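Local coordinates for VP4 CORE protein (PDB 2JHP), which caps viral messenger RNA as a multifunctional core enzyme of bluetongue virus, with methyltransferase domains that bind S-adenosyl-L-homocysteine, at residues Tyr151-Ile156 and Arg394-Leu399. Residues are numbered along the deposited sequence; the frame is centred on the assembly and turned at random.
Sequences YGMPEI and RKNGLL. With SAH (S-adenosyl-L-homocysteine), chain B.
Arg394 reaches across Met153 and ends against Pro154. Its CG is anti to the backbone N (chi1 -169°), and the chain stays extended as far as NE. NH1 donates a hydrogen bond to Pro154 O at 2.8 Å. The acceptor lies slightly out of the guanidinium plane, and the N-H...O angle is 145°. One face of the guanidinium is covered by Met153 CA and CB. Over the opposite face Ile156 CD1 sits above the centre, 4.0 Å from Arg394 CZ. The flat group is thus held between two aliphatic surfaces and fixed at its edge by one carbonyl.

The backbones meet more simply. Lys395 N donates to Gly152 O at 3.0 Å, and Arg394 CA adds a CA-H...O contact to the same oxygen. This single parallel bridge pairs Gly152 with Arg394 where strand 393-394 borders strand 149-152.

Met153 fills the angle between the segments and the ligand. Its CG lies 3.5 Å from Lys395 O and equally near the adenine C2 of S-adenosyl-L-homocysteine. Its SD rests against Asn396 CB. Beyond these residues the contact is looser. Lys395 and Tyr151 run side by side, with Lys395 CB and Tyr151 CD2 the closest atoms, 4.0 Å apart. Ile156 is solvent-exposed although its CD1 packs over the guanidinium, so that face lies toward the outside of the contact.

Asn396 OD1 accepts from Leu398 N, which makes an Asx turn, and also from the ligand N6. Gly397 N donates to adenine N1 at 3.2 Å. The loop after strand 149-152 holds ribose O2' through Met153 O and packs the Met153 side chain against the adenine, while the loop after strand 393-394 binds adenine N1 and N6, an arrangement characteristic of the cofactor site of a Rossmann-like methyltransferase domain.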
ATOM      1  N   TYR A 151      -0.757  -0.961  12.167  1.00 13.97           N
ATOM      2  CA  TYR A 151      -1.017  -2.354  12.507  1.00 11.56           C
ATOM      3  C   TYR A 151      -0.946  -3.265  11.297  1.00 15.82           C
ATOM      4  O   TYR A 151      -1.056  -2.832  10.142  1.00 13.11           O
ATOM      5  CB  TYR A 151      -2.410  -2.517  13.100  1.00 16.81           C
ATOM      6  CG  TYR A 151      -2.734  -1.602  14.261  1.00-11.14           C
ATOM      7  CD1 TYR A 151      -3.568  -0.488  14.089  1.00 25.36           C
ATOM      8  CD2 TYR A 151      -2.239  -1.854  15.541  1.00 20.56           C
ATOM      9  CE1 TYR A 151      -3.886   0.350  15.159  1.00 11.04           C
ATOM     10  CE2 TYR A 151      -2.567  -1.001  16.613  1.00-12.07           C
ATOM     11  CZ  TYR A 151      -3.379   0.084  16.402  1.00 32.49           C
ATOM     12  OH  TYR A 151      -3.671   0.888  17.459  1.00 11.09           O
ATOM     13  N   GLY A 152      -0.795  -4.549  11.586  1.00  4.85           N
ATOM     14  CA  GLY A 152      -0.687  -5.583  10.562  1.00 -8.23           C
ATOM     15  C   GLY A 152      -0.357  -6.934  11.160  1.00  7.78           C
ATOM     16  O   GLY A 152      -0.324  -7.103  12.386  1.00 17.79           O
ATOM     17  N   MET A 153      -0.130  -7.900  10.279  1.00 21.93           N
ATOM     18  CA  MET A 153       0.377  -9.216  10.666  1.00 10.15           C
ATOM     19  C   MET A 153       1.455  -9.622   9.656  1.00 16.70           C
ATOM     20  O   MET A 153       1.242 -10.494   8.817  1.00 14.54           O
ATOM     21  CB  MET A 153      -0.760 -10.238  10.739  1.00 16.41           C
ATOM     22  CG  MET A 153      -1.929  -9.774  11.574  1.00 69.10           C
ATOM     23  SD  MET A 153      -3.031 -11.089  12.035  1.00 31.15           S
ATOM     24  CE  MET A 153      -2.285 -11.628  13.576  1.00120.06           C
ATOM     25  N   PRO A 154       2.608  -8.941   9.707  1.00  9.14           N
ATOM     26  CA  PRO A 154       3.658  -9.190   8.729  1.00 13.17           C
ATOM     27  C   PRO A 154       4.375 -10.497   9.007  1.00 15.80           C
ATOM     28  O   PRO A 154       4.326 -10.988  10.137  1.00 17.61           O
ATOM     29  CB  PRO A 154       4.597  -7.996   8.915  1.00  9.11           C
ATOM     30  CG  PRO A 154       4.396  -7.575  10.318  1.00 10.24           C
ATOM     31  CD  PRO A 154       2.982  -7.882  10.669  1.00 15.35           C
ATOM     32  N   GLU A 155       5.023 -11.041   7.971  1.00 12.61           N
ATOM     33  CA  GLU A 155       5.694 -12.342   8.021  1.00 16.68           C
ATOM     34  C   GLU A 155       6.842 -12.238   9.005  1.00 16.53           C
ATOM     35  O   GLU A 155       7.761 -11.461   8.809  1.00 23.75           O
ATOM     36  CB  GLU A 155       6.202 -12.741   6.627  1.00 32.55           C
ATOM     37  CG  GLU A 155       5.930 -14.212   6.250  1.00 -5.42           C
ATOM     38  CD  GLU A 155       6.819 -14.753   5.096  1.00 13.32           C
ATOM     39  OE1 GLU A 155       7.159 -13.987   4.160  1.00 18.37           O
ATOM     40  OE2 GLU A 155       7.167 -15.959   5.124  1.00 14.73           O
ATOM     41  N   ILE A 156       6.761 -13.008  10.078  1.00 15.20           N
ATOM     42  CA  ILE A 156       7.732 -12.951  11.172  1.00 14.32           C
ATOM     43  C   ILE A 156       9.127 -13.441  10.751  1.00 25.62           C
ATOM     44  O   ILE A 156       9.245 -14.510  10.160  1.00 14.35           O
ATOM     45  CB  ILE A 156       7.212 -13.738  12.399  1.00 32.64           C
ATOM     46  CG1 ILE A 156       5.991 -13.032  13.010  1.00 10.68           C
ATOM     47  CG2 ILE A 156       8.297 -13.895  13.442  1.00 -7.85           C
ATOM     48  CD1 ILE A 156       5.426 -13.723  14.236  1.00  5.12           C
ATOM     49  N   ARG A 394       1.227  -5.933  16.005  1.00 -8.38           N
ATOM     50  CA  ARG A 394       0.606  -7.157  15.480  1.00-10.37           C
ATOM     51  C   ARG A 394      -0.845  -7.202  15.976  1.00 10.97           C
ATOM     52  O   ARG A 394      -1.079  -7.294  17.174  1.00 14.03           O
ATOM     53  CB  ARG A 394       1.426  -8.391  15.913  1.00-11.25           C
ATOM     54  CG  ARG A 394       1.028  -9.671  15.209  1.00-10.12           C
ATOM     55  CD  ARG A 394       2.100 -10.722  15.210  1.00 18.46           C
ATOM     56  NE  ARG A 394       1.708 -11.833  14.344  1.00 23.68           N
ATOM     57  CZ  ARG A 394       2.004 -11.933  13.048  1.00 21.18           C
ATOM     58  NH1 ARG A 394       2.713 -10.984  12.440  1.00 35.79           N
ATOM     59  NH2 ARG A 394       1.592 -12.986  12.357  1.00 33.54           N
ATOM     60  N   LYS A 395      -1.793  -7.090  15.040  1.00 13.41           N
ATOM     61  CA  LYS A 395      -3.238  -7.047  15.320  1.00  9.93           C
ATOM     62  C   LYS A 395      -4.011  -7.473  14.080  1.00 14.09           C
ATOM     63  O   LYS A 395      -3.683  -7.052  12.969  1.00 16.86           O
ATOM     64  CB  LYS A 395      -3.663  -5.614  15.663  1.00 13.71           C
ATOM     65  CG  LYS A 395      -4.621  -5.471  16.834  1.00 18.04           C
ATOM     66  CD  LYS A 395      -3.838  -5.237  18.117  1.00 28.13           C
ATOM     67  CE  LYS A 395      -4.719  -4.747  19.253  1.00 38.42           C
ATOM     68  NZ  LYS A 395      -3.894  -4.174  20.354  1.00 20.67           N
ATOM     69  N   ASN A 396      -5.040  -8.296  14.261  1.00 15.17           N
ATOM     70  CA  ASN A 396      -5.904  -8.697  13.154  1.00 18.33           C
ATOM     71  C   ASN A 396      -6.989  -7.652  12.900  1.00 18.21           C
ATOM     72  O   ASN A 396      -7.896  -7.455  13.719  1.00 14.87           O
ATOM     73  CB  ASN A 396      -6.527 -10.080  13.401  1.00 34.82           C
ATOM     74  CG  ASN A 396      -7.259 -10.641  12.167  1.00 -8.23           C
ATOM     75  OD1 ASN A 396      -7.785  -9.892  11.327  1.00 17.58           O
ATOM     76  ND2 ASN A 396      -7.299 -11.972  12.061  1.00 10.91           N
ATOM     77  N   GLY A 397      -6.899  -7.016  11.737  1.00 19.18           N
ATOM     78  CA  GLY A 397      -7.777  -5.929  11.348  1.00 14.85           C
ATOM     79  C   GLY A 397      -9.245  -6.223  11.544  1.00 18.70           C
ATOM     80  O   GLY A 397      -9.988  -5.358  12.016  1.00 23.94           O
ATOM     81  N   LEU A 398      -9.654  -7.446  11.198  1.00 20.23           N
ATOM     82  CA  LEU A 398     -11.060  -7.850  11.266  1.00 19.19           C
ATOM     83  C   LEU A 398     -11.543  -7.939  12.700  1.00 21.12           C
ATOM     84  O   LEU A 398     -12.728  -7.768  12.964  1.00 24.59           O
ATOM     85  CB  LEU A 398     -11.282  -9.194  10.577  1.00 19.97           C
ATOM     86  CG  LEU A 398     -10.799  -9.368   9.138  1.00 18.58           C
ATOM     87  CD1 LEU A 398     -10.648 -10.847   8.814  1.00 23.92           C
ATOM     88  CD2 LEU A 398     -11.727  -8.680   8.156  1.00 22.53           C
ATOM     89  N   LEU A 399     -10.628  -8.194  13.630  1.00 26.57           N
ATOM     90  CA  LEU A 399     -11.002  -8.413  15.029  1.00 23.90           C
ATOM     91  C   LEU A 399     -10.728  -7.206  15.914  1.00 24.54           C
ATOM     92  O   LEU A 399     -11.103  -7.190  17.081  1.00 18.43           O
ATOM     93  CB  LEU A 399     -10.280  -9.646  15.584  1.00 21.98           C
ATOM     94  CG  LEU A 399     -10.481 -10.978  14.853  1.00 22.59           C
ATOM     95  CD1 LEU A 399      -9.353 -11.951  15.202  1.00 29.89           C
ATOM     96  CD2 LEU A 399     -11.853 -11.563  15.179  1.00 -9.04           C
TER
HETATM   97  N   SAH B1645      -1.855  -2.413   3.549  1.00 34.62           N
HETATM   98  CA  SAH B1645      -0.565  -2.283   2.801  1.00 17.59           C
HETATM   99  CB  SAH B1645       0.089  -3.609   2.401  1.00 14.75           C
HETATM  100  CG  SAH B1645      -0.761  -4.852   2.212  1.00 48.60           C
HETATM  101  SD  SAH B1645       0.290  -6.325   2.089  1.00 14.02           S
HETATM  102  C   SAH B1645      -0.668  -1.349   1.606  1.00 19.67           C
HETATM  103  O   SAH B1645      -1.291  -0.288   1.693  1.00 20.34           O
HETATM  104  OXT SAH B1645      -0.106  -1.611   0.543  1.00 46.07           O
HETATM  105  C5' SAH B1645      -0.952  -7.291   2.995  1.00 -6.02           C
HETATM  106  C4' SAH B1645      -0.570  -7.539   4.444  1.00  4.74           C
HETATM  107  O4' SAH B1645      -1.721  -7.606   5.261  1.00  7.70           O
HETATM  108  C3' SAH B1645       0.191  -8.849   4.632  1.00  0.69           C
HETATM  109  O3' SAH B1645       1.247  -8.579   5.538  1.00 -7.14           O
HETATM  110  C2' SAH B1645      -0.814  -9.778   5.296  1.00 -0.27           C
HETATM  111  O2' SAH B1645      -0.222 -10.677   6.194  1.00 10.14           O
HETATM  112  C1' SAH B1645      -1.699  -8.788   6.054  1.00 -1.73           C
HETATM  113  N9  SAH B1645      -3.053  -9.315   6.336  1.00 14.19           N
HETATM  114  C8  SAH B1645      -3.826 -10.116   5.528  1.00 -2.81           C
HETATM  115  N7  SAH B1645      -4.997 -10.376   6.165  1.00 19.58           N
HETATM  116  C5  SAH B1645      -4.985  -9.754   7.368  1.00 -6.33           C
HETATM  117  C6  SAH B1645      -5.913  -9.676   8.410  1.00 10.97           C
HETATM  118  N6  SAH B1645      -7.085 -10.299   8.314  1.00  9.62           N
HETATM  119  N1  SAH B1645      -5.621  -8.938   9.543  1.00  5.85           N
HETATM  120  C2  SAH B1645      -4.408  -8.279   9.643  1.00 18.83           C
HETATM  121  N3  SAH B1645      -3.486  -8.353   8.614  1.00  8.90           N
HETATM  122  C4  SAH B1645      -3.765  -9.080   7.491  1.00 -4.23           C